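Long-range contacts in phosphoribosylaminoimidazole carboxylase, ATPase subunit (Bacillus anthracis, PDB 3V4S), which probably uses ATP and bicarbonate to carboxylate aminoimidazole ribonucleotide, giving N5-carboxyaminoimidazole ribonucleotide in purine biosynthesis: residues Pro126-Arg131 and Ile186-Val191; Ala259-Ala264 and Ile272-Pro277. All coordinates share one frame; numbering follows the deposited sequence.

Contact 1 (Pro126-Arg131 and Ile186-Val191). With ATP (adenosine-5'-triphosphate), chain F.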
loop_
_atom_site.group_PDB
_atom_site.type_symbol
_atom_site.label_atom_id
_atom_site.label_comp_id
_atom_site.label_asym_id
_atom_site.label_seq_id
_atom_site.Cartn_x
_atom_site.Cartn_y
_atom_site.Cartn_z
ATOM N N PRO B 126 16.225 -25.098 19.660
ATOM C CA PRO B 126 17.535 -25.520 19.163
ATOM C C PRO B 126 18.324 -24.416 18.449
ATOM O O PRO B 126 17.744 -23.614 17.696
ATOM C CB PRO B 126 17.200 -26.638 18.155
ATOM C CG PRO B 126 15.809 -27.074 18.491
ATOM C CD PRO B 126 15.130 -25.835 19.002
ATOM N N VAL B 127 19.633 -24.388 18.715
ATOM C CA VAL B 127 20.612 -23.572 17.978
ATOM C C VAL B 127 21.762 -24.475 17.549
ATOM O O VAL B 127 21.936 -25.570 18.109
ATOM C CB VAL B 127 21.201 -22.423 18.832
ATOM C CG1 VAL B 127 20.141 -21.392 19.154
ATOM C CG2 VAL B 127 21.858 -22.953 20.113
ATOM N N ALA B 128 22.544 -24.028 16.565
ATOM C CA ALA B 128 23.789 -24.689 16.246
ATOM C C ALA B 128 24.715 -24.566 17.470
ATOM O O ALA B 128 24.764 -23.503 18.108
ATOM C CB ALA B 128 24.426 -24.074 15.012
ATOM N N THR B 129 25.409 -25.653 17.813
ATOM C CA THR B 129 26.378 -25.648 18.936
ATOM C C THR B 129 27.463 -24.622 18.637
ATOM O O THR B 129 27.986 -24.579 17.531
ATOM C CB THR B 129 27.022 -27.038 19.154
ATOM O OG1 THR B 129 26.008 -28.042 19.048
ATOM C CG2 THR B 129 27.667 -27.138 20.557
ATOM N N TYR B 130 27.796 -23.814 19.635
ATOM C CA TYR B 130 28.664 -22.658 19.444
ATOM C C TYR B 130 29.591 -22.433 20.636
ATOM O O TYR B 130 29.316 -22.892 21.759
ATOM C CB TYR B 130 27.803 -21.412 19.249
ATOM C CG TYR B 130 27.045 -21.051 20.495
ATOM C CD1 TYR B 130 25.887 -21.744 20.851
ATOM C CD2 TYR B 130 27.487 -20.024 21.324
ATOM C CE1 TYR B 130 25.199 -21.428 22.008
ATOM C CE2 TYR B 130 26.801 -19.697 22.483
ATOM C CZ TYR B 130 25.659 -20.399 22.810
ATOM O OH TYR B 130 24.981 -20.079 23.952
ATOM N N ARG B 131 30.673 -21.703 20.384
ATOM C CA ARG B 131 31.634 -21.304 21.429
ATOM C C ARG B 131 32.046 -19.857 21.185
ATOM O O ARG B 131 32.211 -19.460 20.021
ATOM C CB ARG B 131 32.895 -22.176 21.330
ATOM C CG ARG B 131 32.704 -23.664 21.609
ATOM C CD ARG B 131 32.217 -23.906 23.038
ATOM N NE ARG B 131 32.210 -25.339 23.356
ATOM C CZ ARG B 131 31.155 -26.153 23.243
ATOM N NH1 ARG B 131 29.967 -25.696 22.826
ATOM N NH2 ARG B 131 31.290 -27.441 23.564
ATOM N N ILE B 186 31.838 -15.951 17.396
ATOM C CA ILE B 186 31.460 -17.265 17.868
ATOM C C ILE B 186 31.792 -18.227 16.750
ATOM O O ILE B 186 31.644 -17.895 15.554
ATOM C CB ILE B 186 29.949 -17.418 18.244
ATOM C CG1 ILE B 186 29.012 -16.884 17.144
ATOM C CG2 ILE B 186 29.635 -16.756 19.581
ATOM C CD1 ILE B 186 27.566 -17.340 17.299
ATOM N N LEU B 187 32.280 -19.399 17.131
ATOM C CA LEU B 187 32.324 -20.512 16.215
ATOM C C LEU B 187 31.104 -21.387 16.482
ATOM O O LEU B 187 30.784 -21.682 17.631
ATOM C CB LEU B 187 33.610 -21.316 16.363
ATOM C CG LEU B 187 33.815 -22.416 15.304
ATOM C CD1 LEU B 187 34.195 -21.798 13.969
ATOM C CD2 LEU B 187 34.886 -23.418 15.750
ATOM N N GLU B 188 30.411 -21.775 15.413
ATOM C CA GLU B 188 29.269 -22.665 15.546
ATOM C C GLU B 188 29.309 -23.768 14.502
ATOM O O GLU B 188 29.845 -23.585 13.397
ATOM C CB GLU B 188 27.950 -21.884 15.470
ATOM C CG GLU B 188 27.671 -21.274 14.103
ATOM C CD GLU B 188 26.332 -20.539 14.041
ATOM O OE1 GLU B 188 25.876 -19.991 15.069
ATOM O OE2 GLU B 188 25.765 -20.496 12.939
ATOM N N LYS B 189 28.749 -24.918 14.865
ATOM C CA LYS B 189 28.650 -26.044 13.938
ATOM C C LYS B 189 27.859 -25.681 12.684
ATOM O O LYS B 189 26.878 -24.923 12.746
ATOM C CB LYS B 189 28.005 -27.242 14.627
ATOM C CG LYS B 189 28.934 -27.933 15.608
ATOM C CD LYS B 189 28.284 -29.165 16.221
ATOM C CE LYS B 189 29.210 -29.830 17.235
ATOM N NZ LYS B 189 28.510 -30.918 17.980
ATOM N N TRP B 190 28.323 -26.193 11.552
ATOM C CA TRP B 190 27.579 -26.165 10.305
ATOM C C TRP B 190 26.305 -26.964 10.451
ATOM O O TRP B 190 26.301 -28.046 11.050
ATOM C CB TRP B 190 28.432 -26.753 9.205
ATOM C CG TRP B 190 27.772 -26.769 7.854
ATOM C CD1 TRP B 190 27.080 -27.820 7.259
ATOM C CD2 TRP B 190 27.728 -25.677 6.875
ATOM N NE1 TRP B 190 26.621 -27.459 6.012
ATOM C CE2 TRP B 190 26.977 -26.186 5.722
ATOM C CE3 TRP B 190 28.212 -24.379 6.842
ATOM C CZ2 TRP B 190 26.742 -25.411 4.600
ATOM C CZ3 TRP B 190 27.966 -23.604 5.706
ATOM C CH2 TRP B 190 27.249 -24.110 4.612
ATOM N N VAL B 191 25.203 -26.420 9.944
ATOM C CA VAL B 191 23.927 -27.127 9.967
ATOM C C VAL B 191 23.611 -27.546 8.531
ATOM O O VAL B 191 23.495 -26.692 7.647
ATOM C CB VAL B 191 22.798 -26.274 10.577
ATOM C CG1 VAL B 191 21.479 -27.034 10.551
ATOM C CG2 VAL B 191 23.142 -25.871 12.002
HETATM P PG ATP F . 21.922 -11.041 7.461
HETATM O O1G ATP F . 20.622 -11.807 7.452
HETATM O O2G ATP F . 22.227 -10.259 6.201
HETATM O O3G ATP F . 22.145 -10.258 8.725
HETATM P PB ATP F . 24.280 -12.398 8.476
HETATM O O1B ATP F . 25.412 -11.548 7.974
HETATM O O2B ATP F . 23.860 -12.315 9.908
HETATM O O3B ATP F . 23.020 -12.251 7.452
HETATM P PA ATP F . 23.880 -15.222 8.801
HETATM O O1A ATP F . 22.399 -14.947 8.663
HETATM O O2A ATP F . 24.423 -15.731 10.112
HETATM O O3A ATP F . 24.735 -13.939 8.295
HETATM O "O5'" ATP F . 24.296 -16.252 7.654
HETATM C "C5'" ATP F . 24.066 -15.916 6.288
HETATM C "C4'" ATP F . 23.802 -17.233 5.575
HETATM O "O4'" ATP F . 24.925 -18.120 5.742
HETATM C "C3'" ATP F . 22.613 -17.986 6.165
HETATM O "O3'" ATP F . 21.327 -17.520 5.718
HETATM C "C2'" ATP F . 22.952 -19.423 5.794
HETATM O "O2'" ATP F . 22.567 -19.713 4.447
HETATM C "C1'" ATP F . 24.479 -19.472 5.911
HETATM N N9 ATP F . 24.821 -19.978 7.268
HETATM C C8 ATP F . 25.075 -19.229 8.367
HETATM N N7 ATP F . 25.312 -20.019 9.445
HETATM C C5 ATP F . 25.227 -21.306 9.042
HETATM C C6 ATP F . 25.376 -22.647 9.658
HETATM N N6 ATP F . 25.684 -22.799 10.969
HETATM N N1 ATP F . 25.198 -23.733 8.863
HETATM C C2 ATP F . 24.895 -23.632 7.551
HETATM N N3 ATP F . 24.743 -22.450 6.935
HETATM C C4 ATP F . 24.898 -21.273 7.605
#

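Contact 2 (Ala259-Ala264 and Ile272-Pro277). With MG (magnesium ion), chain G; MG (magnesium ion), chain H; ATP (adenosine-5'-triphosphate), chain F.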
loop_
_atom_site.group_PDB
_atom_site.type_symbol
_atom_site.label_atom_id
_atom_site.label_comp_id
_atom_site.label_asym_id
_atom_site.label_seq_id
_atom_site.Cartn_x
_atom_site.Cartn_y
_atom_site.Cartn_z
ATOM N N ALA B 259 11.602 -10.961 13.369
ATOM C CA ALA B 259 11.879 -11.857 12.270
ATOM C C ALA B 259 12.756 -12.970 12.841
ATOM O O ALA B 259 13.775 -12.687 13.491
ATOM C CB ALA B 259 12.619 -11.126 11.146
ATOM N N VAL B 260 12.358 -14.220 12.581
ATOM C CA VAL B 260 13.066 -15.406 13.071
ATOM C C VAL B 260 13.567 -16.199 11.878
ATOM O O VAL B 260 12.762 -16.760 11.128
ATOM C CB VAL B 260 12.143 -16.287 13.956
ATOM C CG1 VAL B 260 12.919 -17.444 14.581
ATOM C CG2 VAL B 260 11.486 -15.445 15.050
ATOM N N GLU B 261 14.889 -16.234 11.686
ATOM C CA GLU B 261 15.487 -17.053 10.633
ATOM C C GLU B 261 15.795 -18.449 11.166
ATOM O O GLU B 261 16.340 -18.592 12.270
ATOM C CB GLU B 261 16.797 -16.447 10.136
ATOM C CG GLU B 261 16.686 -15.083 9.487
ATOM C CD GLU B 261 18.022 -14.611 8.925
ATOM O OE1 GLU B 261 19.015 -15.391 8.880
ATOM O OE2 GLU B 261 18.097 -13.452 8.523
ATOM N N MET B 262 15.515 -19.458 10.342
ATOM C CA MET B 262 15.559 -20.860 10.752
ATOM C C MET B 262 16.202 -21.759 9.719
ATOM O O MET B 262 16.224 -21.449 8.515
ATOM C CB MET B 262 14.144 -21.362 11.028
ATOM C CG MET B 262 13.488 -20.723 12.233
ATOM S SD MET B 262 11.732 -21.108 12.199
ATOM C CE MET B 262 11.145 -20.251 13.646
ATOM N N PHE B 263 16.742 -22.873 10.203
ATOM C CA PHE B 263 17.302 -23.889 9.339
ATOM C C PHE B 263 16.444 -25.132 9.501
ATOM O O PHE B 263 16.215 -25.575 10.626
ATOM C CB PHE B 263 18.751 -24.215 9.725
ATOM C CG PHE B 263 19.733 -23.083 9.507
ATOM C CD1 PHE B 263 20.807 -22.913 10.374
ATOM C CD2 PHE B 263 19.602 -22.201 8.433
ATOM C CE1 PHE B 263 21.727 -21.882 10.183
ATOM C CE2 PHE B 263 20.517 -21.169 8.240
ATOM C CZ PHE B 263 21.582 -21.013 9.119
ATOM N N ALA B 264 15.960 -25.687 8.392
ATOM C CA ALA B 264 15.140 -26.892 8.476
ATOM C C ALA B 264 15.899 -28.106 7.936
ATOM O O ALA B 264 16.322 -28.123 6.784
ATOM C CB ALA B 264 13.808 -26.690 7.772
ATOM N N ILE B 272 17.249 -22.402 15.137
ATOM C CA ILE B 272 17.156 -20.959 15.052
ATOM C C ILE B 272 18.531 -20.409 14.664
ATOM O O ILE B 272 19.529 -20.685 15.347
ATOM C CB ILE B 272 16.690 -20.318 16.372
ATOM C CG1 ILE B 272 15.428 -21.007 16.927
ATOM C CG2 ILE B 272 16.407 -18.838 16.154
ATOM C CD1 ILE B 272 14.253 -21.069 15.961
ATOM N N ASN B 273 18.581 -19.663 13.560
ATOM C CA ASN B 273 19.835 -19.088 13.063
ATOM C C ASN B 273 20.100 -17.725 13.689
ATOM O O ASN B 273 21.198 -17.481 14.224
ATOM C CB ASN B 273 19.847 -19.003 11.528
ATOM C CG ASN B 273 21.082 -18.282 10.979
ATOM O OD1 ASN B 273 22.213 -18.601 11.330
ATOM N ND2 ASN B 273 20.862 -17.336 10.079
ATOM N N GLU B 274 19.105 -16.835 13.610
ATOM C CA GLU B 274 19.213 -15.500 14.186
ATOM C C GLU B 274 17.888 -14.756 14.200
ATOM O O GLU B 274 16.937 -15.118 13.505
ATOM C CB GLU B 274 20.298 -14.659 13.475
ATOM C CG GLU B 274 19.953 -14.239 12.060
ATOM C CD GLU B 274 20.988 -13.308 11.437
ATOM O OE1 GLU B 274 20.869 -13.041 10.212
ATOM O OE2 GLU B 274 21.902 -12.822 12.157
ATOM N N LEU B 275 17.858 -13.697 14.997
ATOM C CA LEU B 275 16.680 -12.880 15.197
ATOM C C LEU B 275 16.949 -11.435 14.737
ATOM O O LEU B 275 18.065 -10.944 14.853
ATOM C CB LEU B 275 16.305 -12.889 16.677
ATOM C CG LEU B 275 16.181 -14.260 17.353
ATOM C CD1 LEU B 275 15.968 -14.097 18.850
ATOM C CD2 LEU B 275 15.067 -15.091 16.730
ATOM N N ALA B 276 15.914 -10.766 14.229
ATOM C CA ALA B 276 15.965 -9.313 13.950
ATOM C C ALA B 276 14.702 -8.637 14.520
ATOM O O ALA B 276 13.589 -8.974 14.120
ATOM C CB ALA B 276 16.093 -9.054 12.451
ATOM N N PRO B 277 14.873 -7.694 15.463
ATOM C CA PRO B 277 13.751 -7.038 16.126
ATOM C C PRO B 277 13.177 -5.882 15.293
ATOM O O PRO B 277 13.062 -4.762 15.781
ATOM C CB PRO B 277 14.379 -6.511 17.417
ATOM C CG PRO B 277 15.788 -6.245 17.050
ATOM C CD PRO B 277 16.171 -7.179 15.939
HETATM MG MG MG G . 20.656 -13.941 8.162
HETATM MG MG MG H . 20.375 -10.777 15.509
HETATM P PG ATP F . 21.922 -11.041 7.461
HETATM O O1G ATP F . 20.622 -11.807 7.452
HETATM O O2G ATP F . 22.227 -10.259 6.201
HETATM O O3G ATP F . 22.145 -10.258 8.725
HETATM P PB ATP F . 24.280 -12.398 8.476
HETATM O O1B ATP F . 25.412 -11.548 7.974
HETATM O O2B ATP F . 23.860 -12.315 9.908
HETATM O O3B ATP F . 23.020 -12.251 7.452
HETATM P PA ATP F . 23.880 -15.222 8.801
HETATM O O1A ATP F . 22.399 -14.947 8.663
HETATM O O2A ATP F . 24.423 -15.731 10.112
HETATM O O3A ATP F . 24.735 -13.939 8.295
HETATM O "O5'" ATP F . 24.296 -16.252 7.654
HETATM C "C5'" ATP F . 24.066 -15.916 6.288
HETATM C "C4'" ATP F . 23.802 -17.233 5.575
HETATM O "O4'" ATP F . 24.925 -18.120 5.742
HETATM C "C3'" ATP F . 22.613 -17.986 6.165
HETATM O "O3'" ATP F . 21.327 -17.520 5.718
HETATM C "C2'" ATP F . 22.952 -19.423 5.794
HETATM O "O2'" ATP F . 22.567 -19.713 4.447
HETATM C "C1'" ATP F . 24.479 -19.472 5.911
HETATM N N9 ATP F . 24.821 -19.978 7.268
HETATM C C8 ATP F . 25.075 -19.229 8.367
HETATM N N7 ATP F . 25.312 -20.019 9.445
HETATM C C5 ATP F . 25.227 -21.306 9.042
HETATM C C6 ATP F . 25.376 -22.647 9.658
HETATM N N6 ATP F . 25.684 -22.799 10.969
HETATM N N1 ATP F . 25.198 -23.733 8.863
HETATM C C2 ATP F . 24.895 -23.632 7.551
HETATM N N3 ATP F . 24.743 -22.450 6.935
HETATM C C4 ATP F . 24.898 -21.273 7.605
HETATM O O HOH W 1 22.246 -11.789 14.833
HETATM O O HOH W 2 20.566 -14.665 6.337
HETATM O O HOH W 3 20.432 -9.267 13.987
#

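Contact 1 (Pro126-Arg131 and Ile186-Val191)
Ala128 presses its methyl group between two parts of the adenine-binding strand end: CB lies 3.4 Å from Lys189 O and 3.7 Å from Val191 CG2. This is the tight side of the contact, and the nucleotide base borders it. The exocyclic N6 of ATP gives one hydrogen to Lys189 O and the other to Glu188 OE2, the latter bond nearly straight at 168°, while Val191 N donates to ATP N1 over 2.9 Å. Two backbone groups and one carboxylate thus read the edge of the base, and Trp190 lays one ring face under C2 of ATP. Glu188 reaches N6 because its CG stands between backbone N and carbonyl carbon (chi1 67°), with the chain extended beyond; Lys117 forms a salt bridge with OE1 and Lys153 with OE2, which thus has a lysine besides N6.

Behind this pocket the backbones pair antiparallel. Lys189 N donates to Thr129 O at 2.8 Å, and Arg131 and Leu187 exchange two bonds as a hydrogen-bonded pair. Tyr130 and Glu188, the intervening non-hydrogen-bonded pair, bring their CB atoms to 3.8 Å.

The outer side is looser. Thr129 and the exposed Lys189 run alongside each other, CB and OG1 of Thr129 lying 3.8 Å from CD of Lys189. Arg131 turns its guanidinium back to Tyr130 O, the donor NH1 standing above that carbonyl's plane, and its NE forms a salt bridge with Glu145.

Strand 130-133 is the outermost strand here, with 185-189 between it and 150-154; helix 136-146 packs against Arg131 and Leu187, and helix 113-123 against Tyr130.

Contact 2 (Ala259-Ala264 and Ile272-Pro277)
Glu261 OE1 is gripped twice: it binds a magnesium ion at 2.3 Å and accepts a hydrogen bond from Asn273 ND2 at 2.9 Å. The amide donates almost in its own plane, although the N-H is bent (134°). Glu261 OE2 sits at a longer 2.6 Å from the magnesium, so the carboxylate approaches with both oxygens. Glu274 OE1 binds the same magnesium at 2.2 Å from the neighbouring strand, its carboxylate turned 74° from that of Glu261. ATP O1G, ATP O1A and a water add further ligands.

A classic beta bulge accompanies the arrangement, with Asn273 and Glu274 both facing Glu261. Glu261 N donates to Glu274 O, and Glu261 O accepts from Asn273 N at 2.8 Å. With its CG anti to the backbone N (chi1 174°), Asn273 carries ND2 to both Glu261 OE1 and ATP O1A. Its CB lies over a face of the Phe263 ring, 3.9 Å from the centroid in a CH-pi contact. That ring touches the nucleotide at C4 and stacks on Phe193.

The other face of the sheet is apolar: Val260 CG1 meets Leu275 CD2, and Met262 CG meets Ile272 CD1 at 3.8 Å, with helix 235-251 packed beneath. Farther along, Ala259 and Ala276 exchange two backbone bonds, and Leu275 O binds a second magnesium together with Thr110 and Glu116.

Glu261 OE2 and Glu274 OE1, 3.3 Å apart, share no hydrogen bond; the common magnesium, with the Arg113 salt bridge to Glu274 OE2, probably offsets the like charges. The site looks built to hold the triphosphate through metal, as in other ATP-grasp enzymes.

In the fold
Both contacts pair antiparallel strands of the ATP-grasp region and hold one nucleotide, contact 1 at the adenine edge, contact 2 mainly at the phosphates while also touching the base. Contact 1 is partly buried, lies about 20 Å from the centre of the chain and belongs to the small four-stranded sheet; it recognises adenine largely through backbone groups. Contact 2 is wholly buried, about 9 Å from that centre, at the margin of the eight-stranded sheet, and relies on carboxylates and magnesium. Their centres are 13 Å apart, yet they meet directly: Pro126 O probably accepts a hydrogen bond from Ile272 N, and Val191 packs on Phe263. ATP thus lies between two sheets, in the manner that gives the ATP-grasp fold its name.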